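Local coordinates for structural protein ORF273 (Acidianus two-tailed virus, PDB 4ART) that is of unknown function but forms part of the virion of an archaeal virus and adopts a new fold stable to heat and acid, at residues D100-L103 with F104-Y108; D189-N192 with D193-I197. All coordinates share one frame; numbering follows the deposited sequence.

Contact 1 of 2, residues D100-L103 with F104-Y108; sequences DEFL and FDIDY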
# COMPACT_ATOMS: atom_id res chain seq x y z
N ASP A 100 -0.03 -2.94 -16.18
CA ASP A 100 -0.90 -1.81 -15.88
C ASP A 100 -0.51 -1.16 -14.55
O ASP A 100 -0.51 0.06 -14.45
CB ASP A 100 -2.37 -2.27 -15.86
CG ASP A 100 -2.86 -2.83 -17.18
OD1 ASP A 100 -2.72 -2.13 -18.23
OD2 ASP A 100 -3.38 -3.97 -17.18
N GLU A 101 -0.15 -2.00 -13.56
CA GLU A 101 0.27 -1.58 -12.22
C GLU A 101 1.63 -0.93 -12.30
O GLU A 101 1.86 0.09 -11.65
CB GLU A 101 0.30 -2.78 -11.27
CG GLU A 101 0.33 -2.37 -9.81
CD GLU A 101 0.17 -3.50 -8.82
OE1 GLU A 101 -0.65 -4.41 -9.07
OE2 GLU A 101 0.85 -3.46 -7.77
N PHE A 102 2.54 -1.50 -13.10
CA PHE A 102 3.87 -0.95 -13.38
C PHE A 102 3.73 0.48 -13.92
O PHE A 102 4.33 1.39 -13.37
CB PHE A 102 4.61 -1.85 -14.41
CG PHE A 102 5.94 -1.33 -14.91
CD1 PHE A 102 7.02 -1.17 -14.04
CD2 PHE A 102 6.13 -1.08 -16.26
CE1 PHE A 102 8.25 -0.71 -14.51
CE2 PHE A 102 7.37 -0.62 -16.73
CZ PHE A 102 8.42 -0.45 -15.85
N LEU A 103 2.90 0.68 -14.95
CA LEU A 103 2.68 2.01 -15.55
C LEU A 103 2.04 2.97 -14.55
O LEU A 103 2.46 4.12 -14.46
CB LEU A 103 1.83 1.89 -16.82
CG LEU A 103 2.44 1.13 -17.99
CD1 LEU A 103 1.48 1.14 -19.15
CD2 LEU A 103 3.81 1.69 -18.40
N PHE A 104 1.09 2.47 -13.75
CA PHE A 104 0.46 3.29 -12.73
C PHE A 104 1.46 3.73 -11.65
O PHE A 104 1.47 4.89 -11.25
CB PHE A 104 -0.77 2.58 -12.14
CG PHE A 104 -1.42 3.37 -11.06
CD1 PHE A 104 -2.26 4.44 -11.36
CD2 PHE A 104 -1.19 3.07 -9.72
CE1 PHE A 104 -2.82 5.22 -10.35
CE2 PHE A 104 -1.79 3.82 -8.72
CZ PHE A 104 -2.61 4.90 -9.04
N ASP A 105 2.30 2.81 -11.18
CA ASP A 105 3.33 3.10 -10.20
C ASP A 105 4.34 4.13 -10.74
O ASP A 105 4.74 4.99 -9.98
CB ASP A 105 4.07 1.82 -9.78
CG ASP A 105 3.27 0.85 -8.91
OD1 ASP A 105 2.06 1.12 -8.67
OD2 ASP A 105 3.83 -0.20 -8.52
N ILE A 106 4.70 4.06 -12.05
CA ILE A 106 5.61 4.99 -12.76
C ILE A 106 5.04 6.41 -12.76
O ILE A 106 5.73 7.37 -12.43
CB ILE A 106 5.82 4.55 -14.26
CG1 ILE A 106 6.65 3.28 -14.40
CG2 ILE A 106 6.38 5.68 -15.15
CD1 ILE A 106 6.71 2.81 -15.89
N ASP A 107 3.78 6.51 -13.19
CA ASP A 107 3.06 7.76 -13.41
C ASP A 107 2.46 8.43 -12.14
O ASP A 107 2.34 9.65 -12.10
CB ASP A 107 2.03 7.56 -14.55
CG ASP A 107 2.65 7.09 -15.87
OD1 ASP A 107 3.75 7.59 -16.22
OD2 ASP A 107 2.03 6.23 -16.55
N TYR A 108 2.19 7.63 -11.08
CA TYR A 108 1.60 8.08 -9.81
C TYR A 108 2.29 7.55 -8.55
O TYR A 108 1.74 7.69 -7.46
CB TYR A 108 0.12 7.69 -9.73
CG TYR A 108 -0.76 8.31 -10.79
CD1 TYR A 108 -0.91 7.72 -12.04
CD2 TYR A 108 -1.48 9.48 -10.53
CE1 TYR A 108 -1.72 8.29 -13.02
CE2 TYR A 108 -2.32 10.04 -11.49
CZ TYR A 108 -2.43 9.44 -12.74
OH TYR A 108 -3.26 9.98 -13.70
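Ile106 lays its CD1 methyl over one face of the Phe102 ring, one helical turn back in the chain. CD1 of Ile106 stands 3.8 Å from the ring centroid and 19° off the normal, a CH-pi contact made toward the rim of the face. Its closest ring atom is CE2 of Phe102, at 3.6 Å. The ring leaves the helix with CG anti to the backbone N (chi1 173°), while CG1 of Ile106 lies beside its own N and carries the terminal methyl back toward the preceding turn. The same CD1 meets CD2 of Leu103 at 4.0 Å, these two side chains running alongside each other in one direction, so a single methyl packs against the residues three and four places earlier. On another flank Tyr108 sets its CB over a face of the Phe104 ring, toward the rim.

Ordinary alpha-helical backbone bonds space these turns, among them Asp105 N to Glu101 O at 2.8 Å. Acidic groups crowd the same turns. The carboxylates of Glu101 and Asp105 are turned 65° apart, with OE2 of Glu101 4.5 Å from OD2 of Asp105. Asp107 OD2 lies 3.0 Å from the carbonyl O of Leu103, acceptor against acceptor, and Glu267 brings a further negative charge near it. Such crowding would tend to raise the pKa of some of these acids.

Helix 99-108 lies between the mixed sheet and helix 210-221. Phe102 packs on Thr96 of strand 87-96 and on Val144 and Glu146 of strand 139-146, neighbouring strands of that sheet, whereas Phe104 and Tyr108 pack on Pro217 and Tyr221 of helix 210-221.

Contact 2 of 2, residues D189-N192 with D193-I197; sequences DEFN and DIERI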
# COMPACT_ATOMS: atom_id res chain seq x y z
N ASP A 189 2.22 12.96 18.26
CA ASP A 189 0.87 13.51 18.14
C ASP A 189 0.83 14.70 17.20
O ASP A 189 -0.06 14.78 16.35
CB ASP A 189 0.27 13.85 19.49
CG ASP A 189 -0.01 12.61 20.33
OD1 ASP A 189 -0.48 11.59 19.75
OD2 ASP A 189 0.31 12.63 21.54
N GLU A 190 1.84 15.60 17.30
CA GLU A 190 1.97 16.78 16.43
C GLU A 190 2.24 16.38 15.00
O GLU A 190 1.71 16.99 14.07
CB GLU A 190 3.05 17.72 16.95
CG GLU A 190 2.59 18.46 18.20
CD GLU A 190 3.60 19.45 18.77
OE1 GLU A 190 4.79 19.08 18.90
OE2 GLU A 190 3.18 20.58 19.11
N PHE A 191 3.08 15.36 14.81
CA PHE A 191 3.38 14.83 13.49
C PHE A 191 2.07 14.30 12.87
O PHE A 191 1.76 14.64 11.73
CB PHE A 191 4.43 13.71 13.58
CG PHE A 191 4.81 13.13 12.25
CD1 PHE A 191 4.08 12.09 11.69
CD2 PHE A 191 5.91 13.61 11.57
CE1 PHE A 191 4.41 11.57 10.47
CE2 PHE A 191 6.25 13.08 10.35
CZ PHE A 191 5.49 12.07 9.80
N ASN A 192 1.31 13.50 13.64
CA ASN A 192 0.04 12.91 13.22
C ASN A 192 -1.01 13.95 12.84
O ASN A 192 -1.70 13.77 11.83
CB ASN A 192 -0.47 11.90 14.26
CG ASN A 192 0.39 10.66 14.36
OD1 ASN A 192 1.09 10.26 13.41
ND2 ASN A 192 0.36 10.02 15.51
N ASP A 193 -1.14 15.02 13.65
CA ASP A 193 -2.07 16.13 13.42
C ASP A 193 -1.77 16.80 12.11
O ASP A 193 -2.71 17.06 11.35
CB ASP A 193 -2.04 17.18 14.56
CG ASP A 193 -2.59 16.70 15.89
OD1 ASP A 193 -3.48 15.82 15.87
OD2 ASP A 193 -2.15 17.22 16.94
N ILE A 194 -0.47 17.04 11.81
CA ILE A 194 -0.06 17.65 10.54
C ILE A 194 -0.36 16.70 9.38
O ILE A 194 -0.97 17.10 8.40
CB ILE A 194 1.41 18.15 10.55
CG1 ILE A 194 1.61 19.24 11.62
CG2 ILE A 194 1.86 18.67 9.14
CD1 ILE A 194 3.04 19.39 12.02
N GLU A 195 0.04 15.43 9.53
CA GLU A 195 -0.17 14.39 8.53
C GLU A 195 -1.66 14.29 8.10
O GLU A 195 -1.96 14.22 6.90
CB GLU A 195 0.39 13.05 9.05
CG GLU A 195 0.18 11.95 8.05
CD GLU A 195 1.29 10.95 7.87
OE1 GLU A 195 1.63 10.25 8.84
OE2 GLU A 195 1.55 10.64 6.69
N ARG A 196 -2.57 14.30 9.08
CA ARG A 196 -4.02 14.22 8.86
C ARG A 196 -4.53 15.38 7.97
O ARG A 196 -5.32 15.14 7.04
CB ARG A 196 -4.75 14.20 10.22
CG ARG A 196 -6.26 14.06 10.13
CD ARG A 196 -6.95 14.47 11.43
NE ARG A 196 -7.24 15.91 11.44
CZ ARG A 196 -6.55 16.83 12.12
NH1 ARG A 196 -5.55 16.47 12.92
NH2 ARG A 196 -6.88 18.11 12.03
N ILE A 197 -4.11 16.63 8.26
CA ILE A 197 -4.48 17.82 7.47
C ILE A 197 -3.99 17.71 6.01
O ILE A 197 -4.76 17.99 5.09
CB ILE A 197 -3.95 19.13 8.13
CG1 ILE A 197 -4.54 19.31 9.56
CG2 ILE A 197 -4.27 20.37 7.23
CD1 ILE A 197 -3.93 20.53 10.40
O HOH W 1 1.67 9.29 11.08
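Asp193, Ile194, Glu195 and Arg196 donate their backbone N-H groups to the carbonyls of Asp189, Glu190, Phe191 and Asn192 in a regular alpha-helical ladder; the straightest bond runs from Glu195 N to Phe191 O (2.9 Å, 167° at the hydrogen). Along the same i, i+4 pair, Glu195 brings OE1 to 3.5 Å from CE1 of Phe191. The carboxylate plane stands 89° from the ring plane, and the Glu195 chain bends at chi2 on its way to the ring.

A water lies in plane at the edge of the Phe191 ring, as does OD1 of Asn192. It donates to Asn192 OD1 at 2.6 Å; its link to Glu195 OE1 is modelled so short, 2.4 Å, that it is doubtful. If the water is placed correctly, it bridges side chains three residues apart. The other carboxylate oxygen of Glu195, OE2, is hydrogen-bonded to Ser114.

Elsewhere on the helix the CG1-CD1 branch of Ile194 folds back over the preceding turn, its CD1 3.4 Å from Glu190 O. Asp193 OD1 and Arg196 NH1 form a long salt bridge of 3.7 Å; the stronger partner of Arg196 is Glu201, and Glu190 is likewise paired outside, with Arg184. A glycerol near Phe191 and a sulfate near Glu195 probably come from the crystallisation liquor.

Phe191 and Ile194 face helix 113-123, both packing on Leu117, and Ile194 reaches across to Ile174 and Leu179 of helix 171-179. The second subunit covers another side: its Phe228 ring meets Phe191 with planes at about 80°, and its Asp231 packs on Asn192, placing helix 188-201 at the junction of a helical cluster and the dimer interface.

In the fold
Both contacts run along about two and a half turns of one helix, each partly buried, but they serve different layers. Contact 1, its centre about 13 Å from the centre of the chain, lies between the mixed sheet and helix 210-221; no other subunit touches it. Contact 2, its centre about 20 Å from the centre of the chain, sits mainly among helices 113-123 and 171-179 and against the second subunit, whose own helix 210-221 approaches it. The centres of contacts 1 and 2 are 28 Å apart. Contact 1 joins its turns by a methyl over a ring, beside crowded acids; contact 2 has a possible water bridge and several opposite-charge pairs.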